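PDB 4MEA: predicted protein, which hydrolyses epoxides, probably to vicinal diols, as a secreted Cif virulence factor of the alpha/beta hydrolase fold. Local coordinates for residues 41-45 against 46-50; 279-282 against 283-287. All coordinates share one frame; numbering follows the deposited sequence.

Contact 1 (41-45 against 46-50)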
loop_
_atom_site.group_PDB
_atom_site.type_symbol
_atom_site.label_atom_id
_atom_site.label_comp_id
_atom_site.label_asym_id
_atom_site.label_seq_id
_atom_site.Cartn_x
_atom_site.Cartn_y
_atom_site.Cartn_z
ATOM N N PHE A 41 6.367 16.546 30.856
ATOM C CA PHE A 41 6.979 15.301 30.428
ATOM C C PHE A 41 7.049 14.327 31.597
ATOM O O PHE A 41 7.131 14.735 32.756
ATOM C CB PHE A 41 8.382 15.552 29.875
ATOM C CG PHE A 41 8.406 16.395 28.629
ATOM C CD1 PHE A 41 8.529 15.805 27.382
ATOM C CD2 PHE A 41 8.309 17.776 28.707
ATOM C CE1 PHE A 41 8.560 16.578 26.225
ATOM C CE2 PHE A 41 8.332 18.552 27.559
ATOM C CZ PHE A 41 8.464 17.950 26.315
ATOM N N ILE A 42 7.016 13.034 31.291
ATOM C CA ILE A 42 7.110 12.019 32.330
ATOM C C ILE A 42 7.777 10.749 31.825
ATOM O O ILE A 42 7.491 10.272 30.723
ATOM C CB ILE A 42 5.732 11.674 32.930
ATOM C CG1 ILE A 42 5.910 10.804 34.178
ATOM C CG2 ILE A 42 4.855 10.982 31.890
ATOM C CD1 ILE A 42 4.646 10.585 34.965
ATOM N N GLU A 43 8.661 10.195 32.650
ATOM C CA GLU A 43 9.394 8.995 32.275
ATOM C C GLU A 43 8.596 7.758 32.675
ATOM O O GLU A 43 8.081 7.670 33.795
ATOM C CB GLU A 43 10.778 8.984 32.933
ATOM C CG GLU A 43 11.780 8.064 32.251
ATOM C CD GLU A 43 12.456 8.718 31.058
ATOM O OE1 GLU A 43 12.920 7.985 30.163
ATOM O OE2 GLU A 43 12.541 9.964 31.025
ATOM N N SER A 44 8.477 6.819 31.742
ATOM C CA SER A 44 7.802 5.552 31.988
ATOM C C SER A 44 8.537 4.450 31.244
ATOM O O SER A 44 8.621 4.468 30.013
ATOM C CB SER A 44 6.347 5.593 31.521
ATOM O OG SER A 44 5.692 4.360 31.801
ATOM N N GLU A 45 9.066 3.496 32.001
ATOM C CA GLU A 45 9.798 2.366 31.442
ATOM C C GLU A 45 10.949 2.852 30.567
ATOM O O GLU A 45 11.285 2.226 29.566
ATOM C CB GLU A 45 8.870 1.428 30.647
ATOM C CG GLU A 45 7.557 1.045 31.348
ATOM C CD GLU A 45 7.754 0.245 32.638
ATOM O OE1 GLU A 45 8.857 -0.305 32.857
ATOM O OE2 GLU A 45 6.796 0.168 33.438
ATOM N N GLY A 46 11.557 3.970 30.954
ATOM C CA GLY A 46 12.707 4.482 30.235
ATOM C C GLY A 46 12.346 5.294 28.999
ATOM O O GLY A 46 13.230 5.689 28.240
ATOM N N VAL A 47 11.053 5.539 28.795
ATOM C CA VAL A 47 10.593 6.346 27.663
ATOM C C VAL A 47 10.029 7.652 28.198
ATOM O O VAL A 47 9.123 7.644 29.043
ATOM C CB VAL A 47 9.506 5.622 26.821
ATOM C CG1 VAL A 47 8.993 6.530 25.696
ATOM C CG2 VAL A 47 10.045 4.311 26.243
ATOM N N LYS A 48 10.577 8.773 27.729
ATOM C CA LYS A 48 10.068 10.078 28.131
ATOM C C LYS A 48 8.833 10.462 27.311
ATOM O O LYS A 48 8.923 10.728 26.101
ATOM C CB LYS A 48 11.145 11.161 28.019
ATOM C CG LYS A 48 10.736 12.468 28.709
ATOM C CD LYS A 48 11.854 13.493 28.703
ATOM C CE LYS A 48 12.985 13.083 29.638
ATOM N NZ LYS A 48 14.005 14.165 29.744
ATOM N N LEU A 49 7.682 10.477 27.971
ATOM C CA LEU A 49 6.434 10.843 27.304
ATOM C C LEU A 49 6.109 12.320 27.501
ATOM O O LEU A 49 6.294 12.878 28.591
ATOM C CB LEU A 49 5.270 9.996 27.830
ATOM C CG LEU A 49 5.351 8.472 27.727
ATOM C CD1 LEU A 49 4.199 7.862 28.499
ATOM C CD2 LEU A 49 5.333 7.997 26.279
ATOM N N HIS A 50 5.639 12.956 26.433
ATOM C CA HIS A 50 5.086 14.301 26.536
ATOM C C HIS A 50 3.573 14.204 26.714
ATOM O O HIS A 50 2.912 13.359 26.104
ATOM C CB HIS A 50 5.428 15.128 25.291
ATOM C CG HIS A 50 4.713 16.445 25.219
ATOM N ND1 HIS A 50 3.762 16.724 24.261
ATOM C CD2 HIS A 50 4.816 17.560 25.983
ATOM C CE1 HIS A 50 3.310 17.953 24.437
ATOM N NE2 HIS A 50 3.931 18.481 25.478
#
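Ile42 and Leu49 pair across a beta hairpin closed by a type I' turn from Ser44 to Val47, which joins strand 37-44, outermost within the chain, to strand 47-54 of the alpha/beta hydrolase sheet. Their backbones exchange two 2.8 Å bonds: Ile42 N to Leu49 O, in the carbonyl plane, and Leu49 N to Ile42 O. Ser44 and Val47 form the second hydrogen-bonded pair: Ser44 N meets Val47 O at 2.9 Å, but Val47 N reaches Ser44 O from above the carbonyl plane, at a C=O...N angle of 119°. The side chains of Ile42, Ser44, Val47 and Leu49 share one face, where Ile42 and Leu49 pack against helix 108-123, whose Ile114 O is hydrogen-bonded to Ser44 OG.

Phe41 and His50 share the other. His50 CD2 lies over one face of the phenyl ring, toward its rim and 3.7 Å from Phe41 CZ, the ring planes turned by 46°. The imidazole is held at both nitrogens, ND1 by Asp91 OD2 and NE2 by Ser39 OG; His50 N bonds Ser98 OG. Bent at chi2 (84°), Glu43 brings its carboxylate across Lys48; Glu43 OE2 lies 4.6 Å from Lys48 NZ but 3.4 Å from the aliphatic Lys48 CE.

Contact 2 (279-282 against 283-287)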
loop_
_atom_site.group_PDB
_atom_site.type_symbol
_atom_site.label_atom_id
_atom_site.label_comp_id
_atom_site.label_asym_id
_atom_site.label_seq_id
_atom_site.Cartn_x
_atom_site.Cartn_y
_atom_site.Cartn_z
ATOM N N VAL A 279 -16.243 -0.273 10.045
ATOM C CA VAL A 279 -15.352 -1.383 10.384
ATOM C C VAL A 279 -15.226 -1.594 11.903
ATOM O O VAL A 279 -15.425 -2.695 12.400
ATOM C CB VAL A 279 -13.946 -1.206 9.768
ATOM C CG1 VAL A 279 -12.998 -2.322 10.250
ATOM C CG2 VAL A 279 -14.030 -1.172 8.243
ATOM N N LEU A 280 -14.899 -0.534 12.633
ATOM C CA LEU A 280 -14.755 -0.628 14.082
ATOM C C LEU A 280 -16.090 -0.943 14.755
ATOM O O LEU A 280 -16.140 -1.684 15.733
ATOM C CB LEU A 280 -14.192 0.683 14.646
ATOM C CG LEU A 280 -14.012 0.756 16.167
ATOM C CD1 LEU A 280 -12.944 -0.224 16.625
ATOM C CD2 LEU A 280 -13.665 2.182 16.632
ATOM N N VAL A 281 -17.171 -0.367 14.238
ATOM C CA VAL A 281 -18.496 -0.581 14.819
ATOM C C VAL A 281 -18.846 -2.070 14.822
ATOM O O VAL A 281 -19.254 -2.624 15.850
ATOM C CB VAL A 281 -19.572 0.227 14.066
ATOM C CG1 VAL A 281 -20.963 -0.163 14.527
ATOM C CG2 VAL A 281 -19.330 1.720 14.255
ATOM N N LYS A 282 -18.653 -2.711 13.673
ATOM C CA LYS A 282 -18.914 -4.134 13.525
ATOM C C LYS A 282 -17.923 -4.976 14.312
ATOM O O LYS A 282 -18.291 -5.992 14.901
ATOM C CB LYS A 282 -18.863 -4.533 12.045
ATOM C CG LYS A 282 -19.941 -3.892 11.199
ATOM C CD LYS A 282 -19.843 -4.377 9.753
ATOM C CE LYS A 282 -20.874 -3.687 8.876
ATOM N NZ LYS A 282 -20.830 -4.196 7.474
ATOM N N GLU A 283 -16.661 -4.553 14.313
ATOM C CA GLU A 283 -15.609 -5.317 14.967
ATOM C C GLU A 283 -15.849 -5.427 16.465
ATOM O O GLU A 283 -15.841 -6.528 17.014
ATOM C CB GLU A 283 -14.228 -4.694 14.720
ATOM C CG GLU A 283 -13.088 -5.467 15.414
ATOM C CD GLU A 283 -11.761 -4.716 15.404
ATOM O OE1 GLU A 283 -11.772 -3.480 15.252
ATOM O OE2 GLU A 283 -10.704 -5.362 15.562
ATOM N N MET A 284 -16.049 -4.286 17.127
ATOM C CA MET A 284 -16.269 -4.290 18.576
ATOM C C MET A 284 -17.530 -5.071 18.966
ATOM O O MET A 284 -17.496 -5.877 19.881
ATOM C CB MET A 284 -16.311 -2.866 19.145
ATOM C CG MET A 284 -14.953 -2.170 19.173
ATOM S SD MET A 284 -15.066 -0.532 19.910
ATOM C CE MET A 284 -15.409 -0.949 21.626
ATOM N N ARG A 285 -18.635 -4.838 18.264
ATOM C CA ARG A 285 -19.859 -5.577 18.540
ATOM C C ARG A 285 -19.631 -7.088 18.438
ATOM O O ARG A 285 -20.021 -7.835 19.333
ATOM C CB ARG A 285 -20.997 -5.136 17.610
ATOM C CG ARG A 285 -22.322 -5.841 17.881
ATOM C CD ARG A 285 -23.488 -5.055 17.318
ATOM N NE ARG A 285 -23.276 -4.693 15.920
ATOM C CZ ARG A 285 -23.165 -3.445 15.474
ATOM N NH1 ARG A 285 -23.254 -2.420 16.318
ATOM N NH2 ARG A 285 -22.975 -3.219 14.179
ATOM N N ALA A 286 -18.982 -7.531 17.361
ATOM C CA ALA A 286 -18.811 -8.964 17.093
ATOM C C ALA A 286 -17.817 -9.657 18.018
ATOM O O ALA A 286 -17.965 -10.838 18.313
ATOM C CB ALA A 286 -18.408 -9.200 15.636
ATOM N N ARG A 287 -16.796 -8.933 18.470
ATOM C CA ARG A 287 -15.647 -9.598 19.080
ATOM C C ARG A 287 -15.124 -9.053 20.408
ATOM O O ARG A 287 -14.451 -9.783 21.136
ATOM C CB ARG A 287 -14.496 -9.650 18.077
ATOM C CG ARG A 287 -14.915 -10.228 16.743
ATOM C CD ARG A 287 -13.738 -10.820 16.031
ATOM N NE ARG A 287 -13.130 -11.901 16.801
ATOM C CZ ARG A 287 -11.822 -12.116 16.850
ATOM N NH1 ARG A 287 -11.002 -11.304 16.193
ATOM N NH2 ARG A 287 -11.332 -13.121 17.565
#
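Leu280 lies alongside Met284 one helical turn later, the two side chains pointing the same way, with Leu280 CD1 3.8 Å from Met284 CG and 3.9 Å from the sulfur, Met284 SD. The leucine CG stands opposite its own backbone N (chi1 179°), whereas that of Met284 sits beside the nitrogen; the sulfur lies beside the isobutyl group and the chi3 bend carries CE away from it. With Val281 they make up the side of helix 279-288 that faces the sheet, the crossover helix of a beta-alpha-beta unit between strands 267-272 and 295-300; Leu280 and Met284 both reach Ala269 and Phe156 of the central sheet.

The same CD1 of Leu280 also meets Glu283, whose OE1 approaches to 3.7 Å. Glu283 is buried, and that oxygen accepts a hydrogen bond from Ile161 N, tying the helix to the loop that follows strand 151-157.

Val281 and Arg285 repeat the side-by-side arrangement on another flank. A bend at chi3 (51°) folds the Arg285 chain back toward the start of the helix, bringing both terminal nitrogens, NH1 and NH2, to 3.7 Å from Val281 CG1, while Val281 O lies over one guanidinium face, toward its rim. This carbonyl receives only a weak helical bond, from Arg285 N at 3.3 Å, and also a hydrogen bond from Tyr295 OH on the neighbouring strand. The neighbouring bonds are shorter: Met284 N to Leu280 O is nearly straight at 176°, and Ala286 N reaches Lys282 O at 3.0 Å.

The contact thus divides by chemistry. Apolar chains pack the helix onto the sheet, whereas the buried carboxylate depends on a loop amide. Asp163 OD1 close to Glu283 OE2 would probably raise the proton affinity, an effect partly countered by the salt bridge from Asp163 OD2 to Arg287 NH1.

Contact 1 precedes contact 2 along the chain, and the two lie on opposite sides of the molecular centre, with centres 32 Å apart and nearest atoms about 22 Å apart. The central mixed sheet relates them. Residues 41-50 form the hairpin at one margin, where strand 37-44 is outermost within the chain, while helix 279-288 links strands 267-272 and 295-300 at the far margin. Each packs against a different part of the alpha/beta layers: the hairpin meets helix 108-123, whereas helix 279-288 rests on strands from the second half of the sheet. The two local contacts therefore belong to the opposite ends of one continuous hydrolase sheet.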